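Local coordinates for probable zinc protease (PDB 4NNZ), which probably acts as a metallopeptidase of the M16 family, as one subunit of a heterodimeric zinc protease, at residues 266-271 with 408-413; 252-257 with 262-267; 91-96 with 104-109. All coordinates share one frame; numbering follows the deposited sequence.

Contact 1. Residues 266-271 with 408-413; sequences NALRLI and TYFTPS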
ATOM      1  N   ASN A 266      26.656   3.699  -3.707  1.00 42.59           N
ATOM      2  CA  ASN A 266      27.818   3.409  -2.939  1.00 44.43           C
ATOM      3  C   ASN A 266      28.245   4.607  -2.141  1.00 42.81           C
ATOM      4  O   ASN A 266      28.800   4.481  -1.084  1.00 40.01           O
ATOM      5  CB  ASN A 266      28.907   2.839  -3.808  1.00 46.25           C
ATOM      6  CG  ASN A 266      28.574   1.470  -4.298  1.00 47.06           C
ATOM      7  OD1 ASN A 266      27.757   0.795  -3.736  1.00 45.40           O
ATOM      8  ND2 ASN A 266      29.197   1.066  -5.348  1.00 50.22           N
ATOM      9  N   ALA A 267      27.967   5.771  -2.685  1.00 39.27           N
ATOM     10  CA  ALA A 267      28.163   7.014  -2.000  1.00 40.97           C
ATOM     11  C   ALA A 267      27.260   7.134  -0.795  1.00 40.78           C
ATOM     12  O   ALA A 267      27.639   7.651   0.205  1.00 43.98           O
ATOM     13  CB  ALA A 267      27.953   8.158  -2.939  1.00 40.64           C
ATOM     14  N   LEU A 268      26.052   6.663  -0.914  1.00 41.45           N
ATOM     15  CA  LEU A 268      25.162   6.603   0.215  1.00 44.54           C
ATOM     16  C   LEU A 268      25.596   5.665   1.333  1.00 42.00           C
ATOM     17  O   LEU A 268      25.409   5.953   2.479  1.00 42.88           O
ATOM     18  CB  LEU A 268      23.747   6.311  -0.250  1.00 43.24           C
ATOM     19  CG  LEU A 268      23.079   7.487  -0.898  1.00 41.53           C
ATOM     20  CD1 LEU A 268      21.784   7.068  -1.517  1.00 44.32           C
ATOM     21  CD2 LEU A 268      22.854   8.599   0.087  1.00 40.89           C
ATOM     22  N   ARG A 269      26.154   4.531   0.984  1.00 39.59           N
ATOM     23  CA  ARG A 269      26.644   3.605   1.964  1.00 39.99           C
ATOM     24  C   ARG A 269      27.762   4.218   2.750  1.00 41.04           C
ATOM     25  O   ARG A 269      27.808   4.117   3.942  1.00 42.33           O
ATOM     26  CB  ARG A 269      27.119   2.353   1.268  1.00 40.52           C
ATOM     27  CG  ARG A 269      26.156   1.913   0.206  1.00 41.95           C
ATOM     28  CD  ARG A 269      26.625   0.702  -0.541  1.00 44.32           C
ATOM     29  NE  ARG A 269      27.211  -0.298   0.316  1.00 44.22           N
ATOM     30  CZ  ARG A 269      27.926  -1.312  -0.121  1.00 46.29           C
ATOM     31  NH1 ARG A 269      28.144  -1.454  -1.390  1.00 50.47           N
ATOM     32  NH2 ARG A 269      28.418  -2.182   0.709  1.00 48.02           N
ATOM     33  N   LEU A 270      28.647   4.883   2.045  1.00 41.70           N
ATOM     34  CA  LEU A 270      29.747   5.583   2.620  1.00 40.30           C
ATOM     35  C   LEU A 270      29.268   6.703   3.521  1.00 42.62           C
ATOM     36  O   LEU A 270      29.854   6.954   4.533  1.00 45.36           O
ATOM     37  CB  LEU A 270      30.647   6.124   1.514  1.00 46.48           C
ATOM     38  CG  LEU A 270      32.018   5.533   1.213  1.00 47.47           C
ATOM     39  CD1 LEU A 270      32.827   5.337   2.458  1.00 49.75           C
ATOM     40  CD2 LEU A 270      31.916   4.217   0.490  1.00 50.55           C
ATOM     41  N   ILE A 271      28.200   7.381   3.159  1.00 40.34           N
ATOM     42  CA  ILE A 271      27.679   8.444   3.993  1.00 40.73           C
ATOM     43  C   ILE A 271      27.204   7.923   5.326  1.00 40.77           C
ATOM     44  O   ILE A 271      27.385   8.569   6.327  1.00 42.90           O
ATOM     45  CB  ILE A 271      26.593   9.273   3.279  1.00 40.62           C
ATOM     46  CG1 ILE A 271      27.217  10.217   2.289  1.00 41.71           C
ATOM     47  CG2 ILE A 271      25.809  10.145   4.224  1.00 39.10           C
ATOM     48  CD1 ILE A 271      26.270  10.644   1.214  1.00 40.36           C
ATOM     49  N   THR A 408      21.538  15.676  -3.505  1.00 44.49           N
ATOM     50  CA  THR A 408      20.435  15.087  -4.183  1.00 41.76           C
ATOM     51  C   THR A 408      19.391  14.520  -3.269  1.00 41.64           C
ATOM     52  O   THR A 408      18.237  14.743  -3.460  1.00 46.06           O
ATOM     53  CB  THR A 408      20.952  14.022  -5.143  1.00 46.52           C
ATOM     54  OG1 THR A 408      21.936  14.612  -5.975  1.00 50.52           O
ATOM     55  CG2 THR A 408      19.887  13.498  -6.010  1.00 46.17           C
ATOM     56  N   TYR A 409      19.803  13.761  -2.278  1.00 42.36           N
ATOM     57  CA  TYR A 409      18.857  12.979  -1.522  1.00 39.42           C
ATOM     58  C   TYR A 409      18.374  13.482  -0.187  1.00 38.42           C
ATOM     59  O   TYR A 409      17.300  13.149   0.215  1.00 36.93           O
ATOM     60  CB  TYR A 409      19.322  11.552  -1.443  1.00 39.28           C
ATOM     61  CG  TYR A 409      19.386  10.927  -2.788  1.00 39.38           C
ATOM     62  CD1 TYR A 409      18.248  10.596  -3.460  1.00 42.07           C
ATOM     63  CD2 TYR A 409      20.581  10.693  -3.397  1.00 40.12           C
ATOM     64  CE1 TYR A 409      18.299  10.036  -4.703  1.00 42.14           C
ATOM     65  CE2 TYR A 409      20.643  10.134  -4.633  1.00 43.06           C
ATOM     66  CZ  TYR A 409      19.501   9.808  -5.278  1.00 43.44           C
ATOM     67  OH  TYR A 409      19.564   9.262  -6.510  1.00 44.34           O
ATOM     68  N   PHE A 410      19.159  14.283   0.480  1.00 40.52           N
ATOM     69  CA  PHE A 410      18.740  14.757   1.757  1.00 41.13           C
ATOM     70  C   PHE A 410      17.916  16.004   1.625  1.00 41.34           C
ATOM     71  O   PHE A 410      18.233  17.009   2.157  1.00 46.13           O
ATOM     72  CB  PHE A 410      19.943  14.956   2.654  1.00 45.14           C
ATOM     73  CG  PHE A 410      20.697  13.699   2.915  1.00 46.96           C
ATOM     74  CD1 PHE A 410      20.034  12.511   2.987  1.00 47.21           C
ATOM     75  CD2 PHE A 410      22.048  13.705   3.070  1.00 47.85           C
ATOM     76  CE1 PHE A 410      20.693  11.346   3.203  1.00 46.57           C
ATOM     77  CE2 PHE A 410      22.722  12.538   3.293  1.00 50.37           C
ATOM     78  CZ  PHE A 410      22.040  11.355   3.359  1.00 49.24           C
ATOM     79  N   THR A 411      16.809  15.889   0.941  1.00 38.02           N
ATOM     80  CA  THR A 411      15.914  16.972   0.723  1.00 38.26           C
ATOM     81  C   THR A 411      14.651  16.716   1.491  1.00 39.77           C
ATOM     82  O   THR A 411      14.298  15.596   1.701  1.00 42.30           O
ATOM     83  CB  THR A 411      15.571  17.068  -0.747  1.00 40.11           C
ATOM     84  OG1 THR A 411      14.736  15.989  -1.109  1.00 39.55           O
ATOM     85  CG2 THR A 411      16.779  16.986  -1.556  1.00 40.50           C
ATOM     86  N   PRO A 412      13.944  17.741   1.894  1.00 39.87           N
ATOM     87  CA  PRO A 412      12.732  17.538   2.659  1.00 39.70           C
ATOM     88  C   PRO A 412      11.690  16.843   1.856  1.00 38.52           C
ATOM     89  O   PRO A 412      10.844  16.238   2.409  1.00 41.86           O
ATOM     90  CB  PRO A 412      12.304  18.934   2.997  1.00 39.28           C
ATOM     91  CG  PRO A 412      13.550  19.674   3.083  1.00 41.55           C
ATOM     92  CD  PRO A 412      14.484  19.078   2.106  1.00 42.21           C
ATOM     93  N   SER A 413      11.769  16.922   0.555  1.00 39.40           N
ATOM     94  CA  SER A 413      10.820  16.265  -0.305  1.00 37.89           C
ATOM     95  C   SER A 413      10.924  14.777  -0.247  1.00 35.41           C
ATOM     96  O   SER A 413      10.070  14.112  -0.706  1.00 36.83           O
ATOM     97  CB  SER A 413      10.934  16.742  -1.731  1.00 36.66           C
ATOM     98  OG  SER A 413      12.229  16.611  -2.207  1.00 36.77           O
TER

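Contact 2. Residues 252-257 with 262-267; sequences NVPSLG and PREVNA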
ATOM      1  N   ASN A 252      13.866   8.721   1.075  1.00 32.97           N
ATOM      2  CA  ASN A 252      13.639   7.813  -0.027  1.00 34.32           C
ATOM      3  C   ASN A 252      14.751   7.881  -1.019  1.00 35.06           C
ATOM      4  O   ASN A 252      15.112   8.932  -1.480  1.00 35.39           O
ATOM      5  CB  ASN A 252      12.343   8.117  -0.754  1.00 31.37           C
ATOM      6  CG  ASN A 252      11.129   7.836   0.061  1.00 30.82           C
ATOM      7  OD1 ASN A 252      10.632   8.692   0.725  1.00 30.20           O
ATOM      8  ND2 ASN A 252      10.638   6.644  -0.018  1.00 30.37           N
ATOM      9  N   VAL A 253      15.291   6.735  -1.354  1.00 35.68           N
ATOM     10  CA  VAL A 253      16.496   6.674  -2.135  1.00 36.17           C
ATOM     11  C   VAL A 253      16.533   5.449  -2.989  1.00 34.43           C
ATOM     12  O   VAL A 253      15.735   4.590  -2.846  1.00 34.61           O
ATOM     13  CB  VAL A 253      17.764   6.703  -1.281  1.00 34.60           C
ATOM     14  CG1 VAL A 253      18.022   8.072  -0.735  1.00 34.65           C
ATOM     15  CG2 VAL A 253      17.696   5.687  -0.187  1.00 36.69           C
ATOM     16  N   PRO A 254      17.473   5.377  -3.894  1.00 36.20           N
ATOM     17  CA  PRO A 254      17.700   4.179  -4.680  1.00 37.38           C
ATOM     18  C   PRO A 254      18.499   3.092  -3.991  1.00 37.10           C
ATOM     19  O   PRO A 254      19.123   3.285  -2.999  1.00 39.21           O
ATOM     20  CB  PRO A 254      18.467   4.702  -5.870  1.00 34.80           C
ATOM     21  CG  PRO A 254      19.111   5.913  -5.377  1.00 34.51           C
ATOM     22  CD  PRO A 254      18.138   6.532  -4.475  1.00 34.49           C
ATOM     23  N   SER A 255      18.495   1.930  -4.588  1.00 40.86           N
ATOM     24  CA  SER A 255      19.335   0.846  -4.179  1.00 41.18           C
ATOM     25  C   SER A 255      19.887   0.255  -5.447  1.00 42.88           C
ATOM     26  O   SER A 255      19.528   0.669  -6.502  1.00 46.89           O
ATOM     27  CB  SER A 255      18.585  -0.162  -3.335  1.00 39.02           C
ATOM     28  OG  SER A 255      18.010  -1.148  -4.104  1.00 40.00           O
ATOM     29  N   LEU A 256      20.776  -0.701  -5.327  1.00 44.44           N
ATOM     30  CA  LEU A 256      21.377  -1.340  -6.467  1.00 45.33           C
ATOM     31  C   LEU A 256      20.351  -2.086  -7.294  1.00 44.40           C
ATOM     32  O   LEU A 256      20.531  -2.302  -8.454  1.00 47.79           O
ATOM     33  CB  LEU A 256      22.521  -2.228  -6.037  1.00 48.13           C
ATOM     34  CG  LEU A 256      23.685  -1.444  -5.464  1.00 51.76           C
ATOM     35  CD1 LEU A 256      24.686  -2.348  -4.791  1.00 54.57           C
ATOM     36  CD2 LEU A 256      24.366  -0.631  -6.532  1.00 52.30           C
ATOM     37  N   GLY A 257      19.257  -2.455  -6.686  1.00 44.64           N
ATOM     38  CA  GLY A 257      18.163  -3.054  -7.394  1.00 45.24           C
ATOM     39  C   GLY A 257      17.545  -2.128  -8.398  1.00 44.21           C
ATOM     40  O   GLY A 257      17.033  -2.555  -9.387  1.00 44.60           O
ATOM     41  N   PRO A 262      25.163   3.236 -10.009  1.00 54.41           N
ATOM     42  CA  PRO A 262      25.617   2.552  -8.819  1.00 57.28           C
ATOM     43  C   PRO A 262      26.508   3.406  -7.967  1.00 58.59           C
ATOM     44  O   PRO A 262      26.621   3.118  -6.804  1.00 61.69           O
ATOM     45  CB  PRO A 262      26.409   1.408  -9.388  1.00 55.65           C
ATOM     46  CG  PRO A 262      25.692   1.075 -10.614  1.00 53.77           C
ATOM     47  CD  PRO A 262      24.995   2.294 -11.108  1.00 55.35           C
ATOM     48  N   ARG A 263      27.156   4.406  -8.539  1.00 56.01           N
ATOM     49  CA  ARG A 263      28.074   5.210  -7.771  1.00 57.27           C
ATOM     50  C   ARG A 263      27.371   5.948  -6.670  1.00 51.41           C
ATOM     51  O   ARG A 263      27.884   6.059  -5.599  1.00 51.37           O
ATOM     52  CB  ARG A 263      28.839   6.182  -8.656  1.00 58.64           C
ATOM     53  CG  ARG A 263      29.850   7.029  -7.919  1.00 61.12           C
ATOM     54  CD  ARG A 263      31.207   6.362  -7.805  1.00 68.06           C
ATOM     55  NE  ARG A 263      31.737   5.925  -9.086  1.00 68.16           N
ATOM     56  CZ  ARG A 263      32.560   6.642  -9.832  1.00 65.51           C
ATOM     57  NH1 ARG A 263      32.946   7.821  -9.428  1.00 64.36           N
ATOM     58  NH2 ARG A 263      32.996   6.185 -10.983  1.00 61.82           N
ATOM     59  N   GLU A 264      26.205   6.479  -6.956  1.00 51.19           N
ATOM     60  CA  GLU A 264      25.476   7.233  -5.970  1.00 51.38           C
ATOM     61  C   GLU A 264      25.058   6.359  -4.799  1.00 51.16           C
ATOM     62  O   GLU A 264      25.052   6.800  -3.679  1.00 51.01           O
ATOM     63  CB  GLU A 264      24.322   7.998  -6.603  1.00 56.36           C
ATOM     64  CG  GLU A 264      23.008   7.261  -6.596  1.00 65.16           C
ATOM     65  CD  GLU A 264      22.076   7.706  -7.681  1.00 72.16           C
ATOM     66  OE1 GLU A 264      22.014   8.904  -7.960  1.00 69.97           O
ATOM     67  OE2 GLU A 264      21.399   6.854  -8.258  1.00 74.30           O
ATOM     68  N   VAL A 265      24.701   5.115  -5.065  1.00 49.69           N
ATOM     69  CA  VAL A 265      24.346   4.208  -4.014  1.00 46.17           C
ATOM     70  C   VAL A 265      25.525   3.972  -3.120  1.00 47.30           C
ATOM     71  O   VAL A 265      25.403   3.988  -1.931  1.00 49.43           O
ATOM     72  CB  VAL A 265      23.904   2.858  -4.580  1.00 45.99           C
ATOM     73  CG1 VAL A 265      23.659   1.859  -3.483  1.00 45.14           C
ATOM     74  CG2 VAL A 265      22.650   3.006  -5.391  1.00 48.46           C
ATOM     75  N   ASN A 266      26.656   3.699  -3.707  1.00 42.59           N
ATOM     76  CA  ASN A 266      27.818   3.409  -2.939  1.00 44.43           C
ATOM     77  C   ASN A 266      28.245   4.607  -2.141  1.00 42.81           C
ATOM     78  O   ASN A 266      28.800   4.481  -1.084  1.00 40.01           O
ATOM     79  CB  ASN A 266      28.907   2.839  -3.808  1.00 46.25           C
ATOM     80  CG  ASN A 266      28.574   1.470  -4.298  1.00 47.06           C
ATOM     81  OD1 ASN A 266      27.757   0.795  -3.736  1.00 45.40           O
ATOM     82  ND2 ASN A 266      29.197   1.066  -5.348  1.00 50.22           N
ATOM     83  N   ALA A 267      27.967   5.771  -2.685  1.00 39.27           N
ATOM     84  CA  ALA A 267      28.163   7.014  -2.000  1.00 40.97           C
ATOM     85  C   ALA A 267      27.260   7.134  -0.795  1.00 40.78           C
ATOM     86  O   ALA A 267      27.639   7.651   0.205  1.00 43.98           O
ATOM     87  CB  ALA A 267      27.953   8.158  -2.939  1.00 40.64           C
TER

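Contact 3. Residues 91-96 with 104-109; sequences YYQVLA and LEMEAD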
ATOM      1  N   TYR A  91      15.524 -20.690   3.488  1.00 37.76           N
ATOM      2  CA  TYR A  91      15.685 -21.785   4.400  1.00 37.03           C
ATOM      3  C   TYR A  91      17.101 -22.281   4.305  1.00 39.14           C
ATOM      4  O   TYR A  91      17.581 -22.526   3.247  1.00 40.79           O
ATOM      5  CB  TYR A  91      14.733 -22.907   4.070  1.00 36.16           C
ATOM      6  CG  TYR A  91      13.287 -22.547   3.987  1.00 34.47           C
ATOM      7  CD1 TYR A  91      12.787 -21.893   2.906  1.00 35.57           C
ATOM      8  CD2 TYR A  91      12.421 -22.900   4.971  1.00 35.08           C
ATOM      9  CE1 TYR A  91      11.467 -21.582   2.819  1.00 34.43           C
ATOM     10  CE2 TYR A  91      11.096 -22.593   4.890  1.00 37.11           C
ATOM     11  CZ  TYR A  91      10.634 -21.934   3.808  1.00 36.72           C
ATOM     12  OH  TYR A  91       9.325 -21.626   3.720  1.00 40.99           O
ATOM     13  N   TYR A  92      17.774 -22.413   5.427  1.00 42.68           N
ATOM     14  CA  TYR A  92      19.135 -22.863   5.413  1.00 50.80           C
ATOM     15  C   TYR A  92      19.427 -23.829   6.511  1.00 51.06           C
ATOM     16  O   TYR A  92      18.854 -23.767   7.556  1.00 50.81           O
ATOM     17  CB  TYR A  92      20.070 -21.694   5.569  1.00 57.85           C
ATOM     18  CG  TYR A  92      19.859 -20.959   6.843  1.00 65.87           C
ATOM     19  CD1 TYR A  92      18.965 -19.934   6.912  1.00 76.07           C
ATOM     20  CD2 TYR A  92      20.544 -21.297   7.975  1.00 73.72           C
ATOM     21  CE1 TYR A  92      18.763 -19.249   8.078  1.00 85.45           C
ATOM     22  CE2 TYR A  92      20.354 -20.620   9.150  1.00 81.70           C
ATOM     23  CZ  TYR A  92      19.462 -19.595   9.200  1.00 86.01           C
ATOM     24  OH  TYR A  92      19.248 -18.902  10.369  1.00 79.90           O
ATOM     25  N   GLN A  93      20.373 -24.704   6.258  1.00 50.86           N
ATOM     26  CA  GLN A  93      20.808 -25.653   7.221  1.00 52.49           C
ATOM     27  C   GLN A  93      22.308 -25.683   7.170  1.00 48.91           C
ATOM     28  O   GLN A  93      22.880 -25.335   6.196  1.00 46.66           O
ATOM     29  CB  GLN A  93      20.229 -27.019   6.899  1.00 57.70           C
ATOM     30  CG  GLN A  93      20.366 -27.416   5.450  1.00 70.60           C
ATOM     31  CD  GLN A  93      19.137 -28.094   4.888  1.00 83.50           C
ATOM     32  OE1 GLN A  93      18.737 -27.826   3.762  1.00 80.53           O
ATOM     33  NE2 GLN A  93      18.547 -28.980   5.657  1.00 76.13           N
ATOM     34  N   VAL A  94      22.939 -26.084   8.240  1.00 49.33           N
ATOM     35  CA  VAL A  94      24.355 -26.217   8.234  1.00 49.91           C
ATOM     36  C   VAL A  94      24.611 -27.625   8.700  1.00 50.63           C
ATOM     37  O   VAL A  94      23.889 -28.127   9.527  1.00 46.23           O
ATOM     38  CB  VAL A  94      24.998 -25.180   9.130  1.00 55.31           C
ATOM     39  CG1 VAL A  94      24.217 -25.013  10.400  1.00 55.40           C
ATOM     40  CG2 VAL A  94      26.427 -25.542   9.415  1.00 57.08           C
ATOM     41  N   LEU A  95      25.603 -28.281   8.129  1.00 49.13           N
ATOM     42  CA  LEU A  95      25.727 -29.702   8.347  1.00 49.65           C
ATOM     43  C   LEU A  95      27.009 -30.374   7.981  1.00 50.13           C
ATOM     44  O   LEU A  95      27.887 -29.822   7.365  1.00 52.17           O
ATOM     45  CB  LEU A  95      24.586 -30.416   7.663  1.00 54.54           C
ATOM     46  CG  LEU A  95      24.052 -29.731   6.417  1.00 61.09           C
ATOM     47  CD1 LEU A  95      24.657 -30.292   5.159  1.00 65.77           C
ATOM     48  CD2 LEU A  95      22.569 -29.870   6.374  1.00 63.52           C
ATOM     49  N   ALA A  96      27.072 -31.614   8.398  1.00 50.74           N
ATOM     50  CA  ALA A  96      28.184 -32.460   8.148  1.00 48.72           C
ATOM     51  C   ALA A  96      28.179 -32.897   6.724  1.00 47.41           C
ATOM     52  O   ALA A  96      27.203 -33.233   6.136  1.00 43.40           O
ATOM     53  CB  ALA A  96      28.135 -33.642   9.069  1.00 47.70           C
ATOM     54  N   LEU A 104      19.450 -31.992   1.163  1.00 53.93           N
ATOM     55  CA  LEU A 104      18.904 -31.588  -0.106  1.00 51.46           C
ATOM     56  C   LEU A 104      17.615 -32.282  -0.394  1.00 51.95           C
ATOM     57  O   LEU A 104      16.799 -31.760  -1.069  1.00 53.37           O
ATOM     58  CB  LEU A 104      19.859 -31.887  -1.227  1.00 48.83           C
ATOM     59  CG  LEU A 104      21.158 -31.149  -1.334  1.00 48.91           C
ATOM     60  CD1 LEU A 104      21.822 -31.575  -2.607  1.00 49.25           C
ATOM     61  CD2 LEU A 104      20.944 -29.660  -1.353  1.00 50.71           C
ATOM     62  N   GLU A 105      17.471 -33.493   0.085  1.00 55.95           N
ATOM     63  CA  GLU A 105      16.301 -34.270  -0.211  1.00 62.29           C
ATOM     64  C   GLU A 105      15.095 -33.692   0.459  1.00 63.38           C
ATOM     65  O   GLU A 105      14.004 -33.819  -0.045  1.00 67.93           O
ATOM     66  CB  GLU A 105      16.497 -35.726   0.206  1.00 67.66           C
ATOM     67  CG  GLU A 105      15.222 -36.540   0.342  1.00 77.57           C
ATOM     68  CD  GLU A 105      15.478 -37.997   0.641  1.00 89.74           C
ATOM     69  OE1 GLU A 105      15.682 -38.346   1.816  1.00 82.79           O
ATOM     70  OE2 GLU A 105      15.474 -38.808  -0.298  1.00 93.89           O
ATOM     71  N   MET A 106      15.283 -33.078   1.606  1.00 62.30           N
ATOM     72  CA  MET A 106      14.163 -32.610   2.365  1.00 63.58           C
ATOM     73  C   MET A 106      13.855 -31.161   2.086  1.00 61.42           C
ATOM     74  O   MET A 106      12.821 -30.682   2.452  1.00 59.77           O
ATOM     75  CB  MET A 106      14.358 -32.902   3.828  1.00 67.17           C
ATOM     76  CG  MET A 106      15.047 -31.823   4.597  1.00 83.98           C
ATOM     77  SD  MET A 106      15.408 -32.343   6.275  1.00102.28           S
ATOM     78  CE  MET A 106      15.261 -30.748   7.063  1.00 95.65           C
ATOM     79  N   GLU A 107      14.751 -30.480   1.403  1.00 57.01           N
ATOM     80  CA  GLU A 107      14.497 -29.142   0.944  1.00 58.43           C
ATOM     81  C   GLU A 107      13.711 -29.239  -0.335  1.00 60.02           C
ATOM     82  O   GLU A 107      12.867 -28.434  -0.621  1.00 58.09           O
ATOM     83  CB  GLU A 107      15.811 -28.435   0.684  1.00 59.53           C
ATOM     84  CG  GLU A 107      15.991 -27.061   1.311  1.00 61.60           C
ATOM     85  CD  GLU A 107      14.924 -26.666   2.296  1.00 61.78           C
ATOM     86  OE1 GLU A 107      13.844 -26.283   1.862  1.00 68.26           O
ATOM     87  OE2 GLU A 107      15.155 -26.732   3.500  1.00 58.40           O
ATOM     88  N   ALA A 108      14.023 -30.264  -1.100  1.00 63.49           N
ATOM     89  CA  ALA A 108      13.319 -30.641  -2.293  1.00 56.51           C
ATOM     90  C   ALA A 108      11.932 -31.060  -1.971  1.00 56.44           C
ATOM     91  O   ALA A 108      11.056 -30.879  -2.757  1.00 61.83           O
ATOM     92  CB  ALA A 108      14.049 -31.741  -3.008  1.00 54.95           C
ATOM     93  N   ASP A 109      11.751 -31.706  -0.844  1.00 57.70           N
ATOM     94  CA  ASP A 109      10.442 -32.136  -0.448  1.00 62.51           C
ATOM     95  C   ASP A 109       9.543 -30.960  -0.243  1.00 60.16           C
ATOM     96  O   ASP A 109       8.401 -30.962  -0.605  1.00 54.48           O
ATOM     97  CB  ASP A 109      10.536 -32.880   0.849  1.00 73.06           C
ATOM     98  CG  ASP A 109       9.439 -33.856   1.016  1.00 77.16           C
ATOM     99  OD1 ASP A 109       9.294 -34.688   0.127  1.00 79.35           O
ATOM    100  OD2 ASP A 109       8.733 -33.803   2.028  1.00 78.80           O
TER

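Contact 1. Residues 266-271 with 408-413
L268 and I271, on one side of helix 262-276, meet Y409 and F410 where helix 399-409 ends. The contact across the two segments is entirely apolar. I271 comes closest: its CG2 lies 4.0 Å from F410 CE2, at the edge of the phenyl ring and near its plane. This branch stands anti to the backbone N, which sends it toward the ring, and the two side chains run past each other in opposite directions. L268 reaches in with both methyls, one to each aromatic ring. CD1 approaches Y409 CD2 at 4.3 Å, and CD2 approaches F410 CZ at 4.4 Å, both obliquely.

The rings are packed from other sides too. T408 CG2 sits 3.7 Å above the plane of its neighbour Y409, over the ring centre. F410 meets F311 edge-to-face and also F251, both on the adjacent five-stranded sheet, while L336 of helix 325-341 packs against it.

No hydrogen bond crosses between the two segments; the polar groups find partners within their own segment or beyond both. R269 NH1 donates to N266 OD1 at 3.3 Å, with an N-H...O angle of 158°, from above the amide plane; the same NH1 forms a salt bridge with D390. In the other segment T411 OG1 donates to S413 OG at 2.8 Å, and R414 NH1 also binds this threonine oxygen. The backbone breaks from the helix at F410, the centre of an inverse gamma turn, with a weak bond from T411 N to Y409 O.

With no polar link across, helix 262-276 is joined to the end of helix 399-409 and the turn that follows it by dispersion forces and the hydrophobic effect. F410 extends that apolar contact to the sheet.

Contact 2. Residues 252-257 with 262-267
E264 presents one face of its carboxylate to the ring of P254: CG of the proline lies above that plane, nearer OE2 (3.8 Å) than the central carbon. The two side chains cross at about a right angle. A second flat group, the peptide between S255 and L256, carries V265 CG2 almost straight above its carbonyl carbon, S255 C, at 3.9 Å.

The other branch of V265 works on L256. CG1, anti to the valine's backbone N (chi1 174°), rests 3.9 Å from L256 CG, and L256 CD2 goes on to P262 CB at 4.1 Å. The forked valine thus straddles backbone and side chain of the loop that leaves strand 246-253.

That loop has its own polar brace. S255 OG accepts from G257 N at 3.2 Å, an ST turn, and also bonds to G307 O. It is the short connection from strand 246-253 into helix 262-276, in the M16 inactive-domain region, folded back on the helix.

No hydrogen bond spans the two segments, so the seam depends on shape: V265 is met by the L256 side chain and the flat S255-L256 peptide, and E264 lends P254 a flat surface while its oxygens are turned to the hydroxyls of S259 and, weakly, Y409.

Contact 3. Residues 91-96 with 104-109
Q93 and E107 bury the most surface here, and they meet through oxygens that do not bond. Q93 OE1 stands 3.8 Å from E107 OE2, and just as near the glutamate's CG; the amide and carboxylate planes are turned 61° apart. Q93 CG sits between the backbone N and the carbonyl carbon (chi1 47°), and a bend further along brings the amide over to the helix. Its other end, NE2, touches CE of the exposed M106 at 4.0 Å.

The bend at chi2 folds the E107 carboxylate back to Y91 as well: OE2 lies 3.9 Å from Y91 CB. The ring leads away from residues 104-109, toward R110 farther along the same helix, and its hydroxyl bonds to Y185 OH. What holds E107 is R110, which makes a salt bridge to OE2; its positive charge probably eases the closeness of the two acceptor oxygens.

L104, E105 and A108 touch helix 200-211. Strand 91-96 and helix 104-109 run antiparallel, at 168° with their axes 10.4 Å apart. Such a helix, folded back across a sheet from the strand that leads into it, belongs to the alpha/beta sandwich of M16 peptidase domains.

Contacts 1 and 2 form one continuous patch, their centres 9 Å apart, sharing N266 and A267 on helix 262-276. Y409 bridges them: its OH makes a weak hydrogen bond to E264 OE1 (2.9 Å), and its CE1 packs 3.5 Å from P254 CD. V253 CG1 fills the same junction, 4.0 Å from L268 CD1. A bound PEG molecule lies about 7 Å from the side chain of L256 and about 12 Å from that of Y409. Contact 3 belongs to the N-terminal peptidase domain region, across the chain's centre, with centres 40 and 34 Å from contacts 1 and 2 and nearest atoms about 21 Å away in both cases.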